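Local coordinates for nicotinate-nucleotide pyrophosphorylase (Ehrlichia chaffeensis, PDB 3L0G), which probably catalyses the formation of nicotinate D-ribonucleotide from quinolinate, a step in the biosynthesis of NAD(+), at residues V137-G142 and N264-A269; T143-R148 and D274-G279; I210-D215 and D229-D234. All blocks are in the same frame, centred on the assembly; numbering follows the deposited sequence. Where two conformers were deposited one is given.

Interaction 1 (V137-G142 and N264-A269)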
loop_
_atom_site.group_PDB
_atom_site.type_symbol
_atom_site.label_atom_id
_atom_site.label_comp_id
_atom_site.label_asym_id
_atom_site.label_seq_id
_atom_site.Cartn_x
_atom_site.Cartn_y
_atom_site.Cartn_z
ATOM N N VAL C 137 1.259 7.042 -31.797
ATOM C CA VAL C 137 1.093 5.754 -32.480
ATOM C C VAL C 137 0.497 5.932 -33.899
ATOM O O VAL C 137 1.009 5.396 -34.868
ATOM C CB VAL C 137 0.257 4.797 -31.589
ATOM C CG1 VAL C 137 -0.032 3.465 -32.291
ATOM C CG2 VAL C 137 0.995 4.565 -30.258
ATOM N N ASP C 138 -0.579 6.693 -34.019
ATOM C CA ASP C 138 -1.194 6.931 -35.330
ATOM C C ASP C 138 -0.273 7.566 -36.365
ATOM O O ASP C 138 -0.352 7.262 -37.518
ATOM C CB ASP C 138 -2.469 7.780 -35.166
ATOM C CG ASP C 138 -3.615 6.977 -34.578
ATOM O OD1 ASP C 138 -3.531 5.730 -34.531
ATOM O OD2 ASP C 138 -4.609 7.566 -34.171
ATOM N N GLU C 139 0.608 8.434 -35.917
ATOM C CA GLU C 139 1.446 9.230 -36.767
ATOM C C GLU C 139 2.633 8.438 -37.276
ATOM O O GLU C 139 3.240 8.832 -38.277
ATOM C CB GLU C 139 1.874 10.489 -35.981
ATOM C CG GLU C 139 2.790 11.483 -36.663
ATOM C CD GLU C 139 2.220 12.034 -37.952
ATOM O OE1 GLU C 139 0.990 11.948 -38.191
ATOM O OE2 GLU C 139 3.030 12.541 -38.721
ATOM N N VAL C 140 2.972 7.328 -36.609
ATOM C CA VAL C 140 3.997 6.421 -37.120
ATOM C C VAL C 140 3.375 5.196 -37.824
ATOM O O VAL C 140 4.095 4.251 -38.161
ATOM C CB VAL C 140 5.032 6.013 -36.003
ATOM C CG1 VAL C 140 5.552 7.264 -35.276
ATOM C CG2 VAL C 140 4.434 5.034 -34.980
ATOM N N SER C 141 2.062 5.218 -38.084
ATOM C CA SER C 141 1.397 4.099 -38.752
ATOM C C SER C 141 2.030 3.765 -40.103
ATOM O O SER C 141 2.459 4.652 -40.831
ATOM C CB SER C 141 -0.082 4.400 -38.986
ATOM O OG SER C 141 -0.723 3.267 -39.549
ATOM N N GLY C 142 2.059 2.481 -40.442
ATOM C CA GLY C 142 2.679 2.019 -41.687
ATOM C C GLY C 142 4.197 2.028 -41.669
ATOM O O GLY C 142 4.821 1.881 -42.729
ATOM N N ASN C 264 7.536 15.799 -35.746
ATOM C CA ASN C 264 8.798 15.244 -36.204
ATOM C C ASN C 264 9.001 13.739 -35.921
ATOM O O ASN C 264 10.026 13.166 -36.297
ATOM C CB ASN C 264 9.947 16.182 -35.757
ATOM C CG ASN C 264 10.957 15.531 -34.859
ATOM O OD1 ASN C 264 10.759 15.415 -33.632
ATOM N ND2 ASN C 264 12.103 15.163 -35.447
ATOM N N VAL C 265 8.007 13.082 -35.310
ATOM C CA VAL C 265 8.136 11.657 -34.961
ATOM C C VAL C 265 8.053 10.756 -36.198
ATOM O O VAL C 265 8.810 9.780 -36.292
ATOM C CB VAL C 265 7.120 11.207 -33.871
ATOM C CG1 VAL C 265 5.685 11.223 -34.375
ATOM C CG2 VAL C 265 7.479 9.852 -33.360
ATOM N N ARG C 266 7.186 11.087 -37.168
ATOM C CA ARG C 266 7.145 10.286 -38.402
ATOM C C ARG C 266 8.485 10.261 -39.113
ATOM O O ARG C 266 8.932 9.218 -39.548
ATOM C CB ARG C 266 6.055 10.738 -39.377
ATOM C CG ARG C 266 5.844 9.740 -40.497
ATOM C CD ARG C 266 4.565 10.011 -41.335
ATOM N NE ARG C 266 4.370 8.905 -42.282
ATOM C CZ ARG C 266 3.837 7.723 -41.967
ATOM N NH1 ARG C 266 3.736 6.767 -42.884
ATOM N NH2 ARG C 266 3.424 7.466 -40.730
ATOM N N ASN C 267 9.125 11.416 -39.217
ATOM C CA ASN C 267 10.445 11.495 -39.841
ATOM C C ASN C 267 11.438 10.560 -39.170
ATOM O O ASN C 267 12.214 9.890 -39.845
ATOM C CB ASN C 267 11.004 12.920 -39.772
ATOM C CG ASN C 267 10.321 13.871 -40.725
ATOM O OD1 ASN C 267 10.175 15.062 -40.410
ATOM N ND2 ASN C 267 9.908 13.370 -41.899
ATOM N N ILE C 268 11.409 10.527 -37.841
ATOM C CA ILE C 268 12.269 9.625 -37.084
ATOM C C ILE C 268 11.887 8.183 -37.416
ATOM O O ILE C 268 12.772 7.351 -37.643
ATOM C CB ILE C 268 12.217 9.909 -35.572
ATOM C CG1 ILE C 268 12.836 11.297 -35.295
ATOM C CG2 ILE C 268 12.947 8.801 -34.768
ATOM C CD1 ILE C 268 12.806 11.706 -33.865
ATOM N N ALA C 269 10.583 7.894 -37.499
ATOM C CA ALA C 269 10.128 6.519 -37.725
ATOM C C ALA C 269 10.596 5.963 -39.073
ATOM O O ALA C 269 10.901 4.792 -39.167
ATOM C CB ALA C 269 8.612 6.398 -37.584
HETATM O O HOH W 1 5.243 13.246 -37.612
#
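Arg266 turns CG away from its own backbone N (chi1 -168°) and runs extended from CG to NE. This carries its guanidinium across to the backbone carbonyls of Glu139 and Ser141. Arg266 NH2 donates to Glu139 O at 2.8 Å. The same NH2 of Arg266 donates to Ser141 O at 3.0 Å, and Arg266 NH1 reaches that Ser141 oxygen at 3.2 Å. Both acceptors lie at the edge of the guanidinium and almost exactly in its plane, so the three bonds fix its rotation. They use the carbonyls differently. NH2 meets a lone pair of Ser141 O but stands above the carbonyl plane of Glu139.

The contact ties the end of helix 116-139 to helix 262-269. The latter is the helix of a beta-alpha-beta crossover between parallel strands 253-257 and 275-277. A positive charge at the C-terminal end of helix 116-139 probably also suits the helix dipole.

Glu139 bends at chi2 (58°) and crosses the arginine at about a right angle. Its OE2 lies 3.6 Å from Arg266 CB, beside the methylenes rather than the guanidinium. A water joins the two residues, donating to Glu139 OE2 and accepting from Arg266 N. Beneath this polar layer, Val140 CG1 packs against Val265 CG2 at 3.8 Å and Ala269 CB at 3.9 Å. Val140 also rests on Ile147 of strand 146-148.

Interaction 2 (T143-R148 and D274-G279). With EDO (1,2-ethanediol), chain I.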
loop_
_atom_site.group_PDB
_atom_site.type_symbol
_atom_site.label_atom_id
_atom_site.label_comp_id
_atom_site.label_asym_id
_atom_site.label_seq_id
_atom_site.Cartn_x
_atom_site.Cartn_y
_atom_site.Cartn_z
ATOM N N THR C 143 4.796 2.238 -40.493
ATOM C CA THR C 143 6.210 1.917 -40.248
ATOM C C THR C 143 6.235 0.760 -39.260
ATOM O O THR C 143 5.204 0.409 -38.670
ATOM C CB THR C 143 7.001 3.112 -39.643
ATOM O OG1 THR C 143 6.626 3.315 -38.269
ATOM C CG2 THR C 143 6.763 4.389 -40.433
ATOM N N LYS C 144 7.398 0.180 -39.027
ATOM C CA LYS C 144 7.497 -0.920 -38.056
ATOM C C LYS C 144 7.625 -0.424 -36.631
ATOM O O LYS C 144 7.726 -1.227 -35.714
ATOM C CB LYS C 144 8.693 -1.823 -38.361
ATOM C CG LYS C 144 10.060 -1.119 -38.264
ATOM C CD LYS C 144 11.183 -2.117 -38.602
ATOM C CE LYS C 144 12.492 -1.434 -38.951
ATOM N NZ LYS C 144 13.630 -2.294 -38.490
ATOM N N VAL C 145 7.599 0.889 -36.430
ATOM C CA VAL C 145 7.936 1.444 -35.126
ATOM C C VAL C 145 6.849 1.222 -34.063
ATOM O O VAL C 145 5.653 1.347 -34.340
ATOM C CB VAL C 145 8.268 2.931 -35.243
ATOM C CG1 VAL C 145 8.459 3.538 -33.877
ATOM C CG2 VAL C 145 9.518 3.105 -36.089
ATOM N N LYS C 146 7.281 0.872 -32.860
ATOM C CA LYS C 146 6.409 0.912 -31.675
ATOM C C LYS C 146 6.787 2.094 -30.780
ATOM O O LYS C 146 7.966 2.392 -30.586
ATOM C CB LYS C 146 6.505 -0.407 -30.891
ATOM C CG LYS C 146 6.196 -1.679 -31.727
ATOM C CD LYS C 146 4.750 -1.646 -32.201
ATOM C CE LYS C 146 4.363 -2.864 -32.993
ATOM N NZ LYS C 146 2.907 -2.811 -33.323
ATOM N N ILE C 147 5.789 2.777 -30.238
ATOM C CA ILE C 147 6.015 3.856 -29.273
ATOM C C ILE C 147 6.202 3.233 -27.876
ATOM O O ILE C 147 5.392 2.388 -27.465
ATOM C CB ILE C 147 4.816 4.844 -29.259
ATOM C CG1 ILE C 147 4.625 5.502 -30.660
ATOM C CG2 ILE C 147 4.987 5.874 -28.166
ATOM C CD1 ILE C 147 5.925 6.168 -31.281
ATOM N N ARG C 148 7.279 3.618 -27.171
ATOM C CA ARG C 148 7.541 3.125 -25.815
ATOM C C ARG C 148 7.499 4.188 -24.749
ATOM O O ARG C 148 7.801 5.364 -25.006
ATOM C CB ARG C 148 8.864 2.384 -25.702
ATOM C CG ARG C 148 8.811 1.096 -26.531
ATOM C CD ARG C 148 9.370 -0.135 -25.914
ATOM N NE ARG C 148 10.802 -0.183 -26.016
ATOM C CZ ARG C 148 11.536 -1.282 -26.208
ATOM N NH1 ARG C 148 10.998 -2.482 -26.372
ATOM N NH2 ARG C 148 12.855 -1.157 -26.247
ATOM N N ASP C 274 13.531 0.704 -34.597
ATOM C CA ASP C 274 12.477 -0.223 -34.143
ATOM C C ASP C 274 11.496 0.391 -33.148
ATOM O O ASP C 274 10.299 0.090 -33.168
ATOM C CB ASP C 274 13.114 -1.449 -33.487
ATOM C CG ASP C 274 14.072 -2.177 -34.432
ATOM O OD1 ASP C 274 13.604 -2.683 -35.458
ATOM O OD2 ASP C 274 15.293 -2.209 -34.168
ATOM N N TYR C 275 12.017 1.249 -32.281
ATOM C CA TYR C 275 11.235 1.825 -31.202
ATOM C C TYR C 275 11.505 3.319 -31.109
ATOM O O TYR C 275 12.604 3.774 -31.425
ATOM C CB TYR C 275 11.621 1.164 -29.883
ATOM C CG TYR C 275 11.304 -0.326 -29.822
ATOM C CD1 TYR C 275 9.996 -0.754 -29.635
ATOM C CD2 TYR C 275 12.293 -1.288 -29.944
ATOM C CE1 TYR C 275 9.678 -2.071 -29.550
ATOM C CE2 TYR C 275 11.972 -2.668 -29.883
ATOM C CZ TYR C 275 10.660 -3.033 -29.677
ATOM O OH TYR C 275 10.269 -4.344 -29.613
ATOM N N ILE C 276 10.501 4.071 -30.665
ATOM C CA ILE C 276 10.733 5.429 -30.176
ATOM C C ILE C 276 10.136 5.561 -28.766
ATOM O O ILE C 276 8.916 5.396 -28.572
ATOM C CB ILE C 276 10.169 6.499 -31.134
ATOM C CG1 ILE C 276 10.854 6.376 -32.509
ATOM C CG2 ILE C 276 10.390 7.931 -30.555
ATOM C CD1 ILE C 276 10.061 7.032 -33.650
ATOM N N SER C 277 11.020 5.863 -27.806
ATOM C CA SER C 277 10.699 6.097 -26.397
ATOM C C SER C 277 10.477 7.585 -26.168
ATOM O O SER C 277 11.339 8.364 -26.530
ATOM C CB SER C 277 11.880 5.681 -25.517
ATOM O OG SER C 277 11.732 4.373 -25.032
ATOM N N ILE C 278 9.372 7.976 -25.531
ATOM C CA ILE C 278 9.020 9.380 -25.406
ATOM C C ILE C 278 8.663 9.718 -23.950
ATOM O O ILE C 278 7.680 9.225 -23.433
ATOM C CB ILE C 278 7.822 9.746 -26.323
ATOM C CG1 ILE C 278 8.097 9.331 -27.761
ATOM C CG2 ILE C 278 7.562 11.247 -26.263
ATOM C CD1 ILE C 278 6.909 9.536 -28.677
ATOM N N GLY C 279 9.485 10.553 -23.309
ATOM C CA GLY C 279 9.287 10.955 -21.911
ATOM C C GLY C 279 8.020 11.768 -21.747
ATOM O O GLY C 279 7.286 11.584 -20.785
HETATM C C1 EDO I . 14.016 3.497 -22.648
HETATM O O1 EDO I . 13.003 4.127 -21.874
HETATM C C2 EDO I . 13.726 2.001 -22.794
HETATM O O2 EDO I . 12.695 1.723 -23.762
HETATM O O HOH W 2 9.200 -2.326 -33.957
#
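The guanidinium of Arg148 lies flat on one face of the Tyr275 ring. The two centres are 3.6 Å apart and the planes differ by 11°. This is both a stack and a cation-pi contact. The arginine bends at chi2 and chi3, which folds its chain down over the ring. Its NH1 sits over the rim near Tyr275 CZ, at 3.4 Å. Lys146 adds a bump beside the same ring: its CB is 3.7 Å from Tyr275 CD1, and the end of the lysine leads away.

Ile147 and Ile276 point to the other face. Ile276 fills the hollow between Val145, Val265 and Ile268. Val145 CG1 sits against CG1 and CD1 of Ile276, 3.9 Å from the latter. Further along, Ile147 CG2 meets Ile278 CD1 at 4.2 Å.

Strands 146-148 and 275-277 pair in parallel, in the sheet that in this family curls into an open alpha/beta barrel. Before the strands begin, Lys144 NZ makes a salt bridge to Asp274 OD1 at 3.1 Å, while Asp274 OD2 accepts from Leu254 N.

A 1,2-ethanediol, probably from the crystallisation liquor, lies by Ser277 OG and Arg148 NE. Glu255 bonds to it, accepts from Ser277 OG and forms a salt bridge with Arg148 NH2. Paired there and laid over the ring, the charged guanidinium is probably fixed in rotation.

Interaction 3 (I210-D215 and D229-D234)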
loop_
_atom_site.group_PDB
_atom_site.type_symbol
_atom_site.label_atom_id
_atom_site.label_comp_id
_atom_site.label_asym_id
_atom_site.label_seq_id
_atom_site.Cartn_x
_atom_site.Cartn_y
_atom_site.Cartn_z
ATOM N N ILE C 210 20.836 -7.224 -23.121
ATOM C CA ILE C 210 21.550 -5.984 -22.767
ATOM C C ILE C 210 21.163 -4.857 -23.668
ATOM O O ILE C 210 21.397 -4.952 -24.864
ATOM C CB ILE C 210 23.081 -6.148 -22.831
ATOM C CG1 ILE C 210 23.529 -7.324 -21.950
ATOM C CG2 ILE C 210 23.750 -4.854 -22.410
ATOM C CD1 ILE C 210 25.043 -7.414 -21.732
ATOM N N ALA C 211 20.575 -3.803 -23.078
ATOM C CA ALA C 211 20.368 -2.495 -23.736
ATOM C C ALA C 211 21.344 -1.456 -23.213
ATOM O O ALA C 211 21.656 -1.448 -22.030
ATOM C CB ALA C 211 18.956 -1.989 -23.508
ATOM N N ILE C 212 21.805 -0.548 -24.088
ATOM C CA ILE C 212 22.738 0.503 -23.679
ATOM C C ILE C 212 22.422 1.839 -24.356
ATOM O O ILE C 212 22.115 1.880 -25.545
ATOM C CB ILE C 212 24.190 0.082 -23.938
ATOM C CG1 ILE C 212 25.189 1.166 -23.457
ATOM C CG2 ILE C 212 24.390 -0.261 -25.413
ATOM C CD1 ILE C 212 26.696 0.679 -23.392
ATOM N N GLU C 213 22.457 2.930 -23.603
ATOM C CA GLU C 213 22.252 4.235 -24.228
ATOM C C GLU C 213 23.539 4.905 -24.713
ATOM O O GLU C 213 24.568 4.968 -24.014
ATOM C CB GLU C 213 21.388 5.178 -23.399
ATOM C CG GLU C 213 21.682 5.283 -21.977
ATOM C CD GLU C 213 20.952 6.466 -21.309
ATOM O OE1 GLU C 213 21.656 7.325 -20.704
ATOM O OE2 GLU C 213 19.689 6.521 -21.416
ATOM N N CYS C 214 23.458 5.378 -25.945
ATOM C CA CYS C 214 24.555 6.012 -26.643
ATOM C C CYS C 214 24.148 7.435 -27.023
ATOM O O CYS C 214 23.010 7.667 -27.447
ATOM C CB CYS C 214 24.840 5.212 -27.902
ATOM S SG CYS C 214 25.348 3.473 -27.637
ATOM N N ASP C 215 25.052 8.389 -26.892
ATOM C CA ASP C 215 24.778 9.717 -27.423
ATOM C C ASP C 215 25.688 10.185 -28.538
ATOM O O ASP C 215 25.598 11.328 -28.932
ATOM C CB ASP C 215 24.622 10.772 -26.324
ATOM C CG ASP C 215 25.801 10.879 -25.441
ATOM O OD1 ASP C 215 26.893 10.397 -25.825
ATOM O OD2 ASP C 215 25.622 11.451 -24.333
ATOM N N ASP C 229 22.212 -6.263 -27.370
ATOM C CA ASP C 229 20.950 -6.668 -27.982
ATOM C C ASP C 229 20.190 -5.437 -28.454
ATOM O O ASP C 229 19.433 -5.504 -29.418
ATOM C CB ASP C 229 20.131 -7.496 -26.978
ATOM C CG ASP C 229 20.862 -8.755 -26.543
ATOM O OD1 ASP C 229 20.886 -9.710 -27.350
ATOM O OD2 ASP C 229 21.411 -8.784 -25.428
ATOM N N MET C 230 20.442 -4.302 -27.814
ATOM C CA MET C 230 19.628 -3.110 -28.010
ATOM C C MET C 230 20.439 -1.874 -27.719
ATOM O O MET C 230 21.159 -1.803 -26.723
ATOM C CB MET C 230 18.402 -3.158 -27.090
ATOM C CG MET C 230 17.537 -1.877 -27.033
ATOM S SD MET C 230 16.009 -2.216 -26.120
ATOM C CE MET C 230 15.865 -0.707 -25.110
ATOM N N ILE C 231 20.324 -0.915 -28.624
ATOM C CA ILE C 231 21.036 0.355 -28.541
ATOM C C ILE C 231 20.007 1.486 -28.558
ATOM O O ILE C 231 19.145 1.556 -29.421
ATOM C CB ILE C 231 22.027 0.516 -29.702
ATOM C CG1 ILE C 231 23.182 -0.466 -29.561
ATOM C CG2 ILE C 231 22.579 1.939 -29.733
ATOM C CD1 ILE C 231 24.126 -0.479 -30.792
ATOM N N LEU C 232 20.106 2.357 -27.573
ATOM C CA LEU C 232 19.253 3.514 -27.450
ATOM C C LEU C 232 20.024 4.737 -27.943
ATOM O O LEU C 232 21.181 4.947 -27.562
ATOM C CB LEU C 232 18.858 3.668 -25.983
ATOM C CG LEU C 232 17.745 4.627 -25.613
ATOM C CD1 LEU C 232 16.957 4.079 -24.411
ATOM C CD2 LEU C 232 18.336 6.025 -25.303
ATOM N N LEU C 233 19.399 5.517 -28.814
ATOM C CA LEU C 233 20.009 6.742 -29.338
ATOM C C LEU C 233 19.424 7.943 -28.555
ATOM O O LEU C 233 18.230 8.251 -28.669
ATOM C CB LEU C 233 19.765 6.846 -30.842
ATOM C CG LEU C 233 20.167 5.627 -31.709
ATOM C CD1 LEU C 233 19.715 5.785 -33.181
ATOM C CD2 LEU C 233 21.683 5.374 -31.671
ATOM N N ASP C 234 20.249 8.567 -27.714
ATOM C CA ASP C 234 19.771 9.599 -26.768
ATOM C C ASP C 234 20.103 10.988 -27.332
ATOM O O ASP C 234 21.259 11.329 -27.496
ATOM C CB ASP C 234 20.410 9.391 -25.388
ATOM C CG ASP C 234 19.761 10.239 -24.275
ATOM O OD1 ASP C 234 18.502 10.335 -24.218
ATOM O OD2 ASP C 234 20.522 10.786 -23.426
#
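Asp229 folds its carboxylate back to the backbone N of Ile210. Its CG lies beside its own backbone N (chi1 -60°), and OD2 of Asp229 accepts from Ile210 N at 2.8 Å. The bond is nearly straight and meets the oxygen on its anti side. Ile210 O in turn accepts from Asp229 N at 2.9 Å, and weakly from Met230 N. The side chain thus extends the pairing by one step beyond the regular strand bonds.

Those bonds continue in parallel register. They run from Ile212 N to Met230 O, Leu232 N to Ile212 O, Cys214 N to Leu232 O and Asp234 N to Cys214 O.

Ala211, Met230, Glu213 and Leu232 share one face of the sheet. Met230 leaves the strand extended and turns only at chi3 (138°). Its whole chain therefore passes along Ala211, with Met230 CE 3.7 Å from Ala211 CB. Glu213 and Leu232 stand side by side and point the same way. Leu232 CD2 lies against Glu213 CB at 3.7 Å. At the far end of the glutamate, OE1 accepts from Asp185 N. Leu232 also lies close to a bound 1,2-ethanediol.

On the other face Cys214 SG touches Ile231 CG2 at 3.8 Å. Ile212 CG2 approaches Ile231 CG1 more loosely, at 4.3 Å.

The two strands and helix 217-225 form a beta-alpha-beta unit. That helix packs on Ile212, Cys214 and Leu233, while helix 194-204 covers Ile210 and Ile212. Strand 181-183 pairs with strand 210-214, and strand 253-257 with strand 230-234, so both are inner strands of the open alpha/beta barrel.

Interactions 2 and 3 belong to the same parallel sheet and are largely buried. Interaction 2 joins an outermost strand to its neighbour, while interaction 3 pairs two inner strands. Interaction 1 lies partly at the surface, between the end of one helix and the side of another. Its helices lead on to the strands of interaction 2, and the two contacts touch: Ile268 CG2 packs 3.6 Å from Ile276 CD1. Interactions 2 and 3 meet where the end of Arg148 closely approaches the Met230 methyl. Interactions 1 and 3 stay about 8 Å apart at their nearest atoms. The chemistry follows place: arginine to carbonyls in interaction 1, backbone pairing in both others, with a cation-pi stack added in interaction 2.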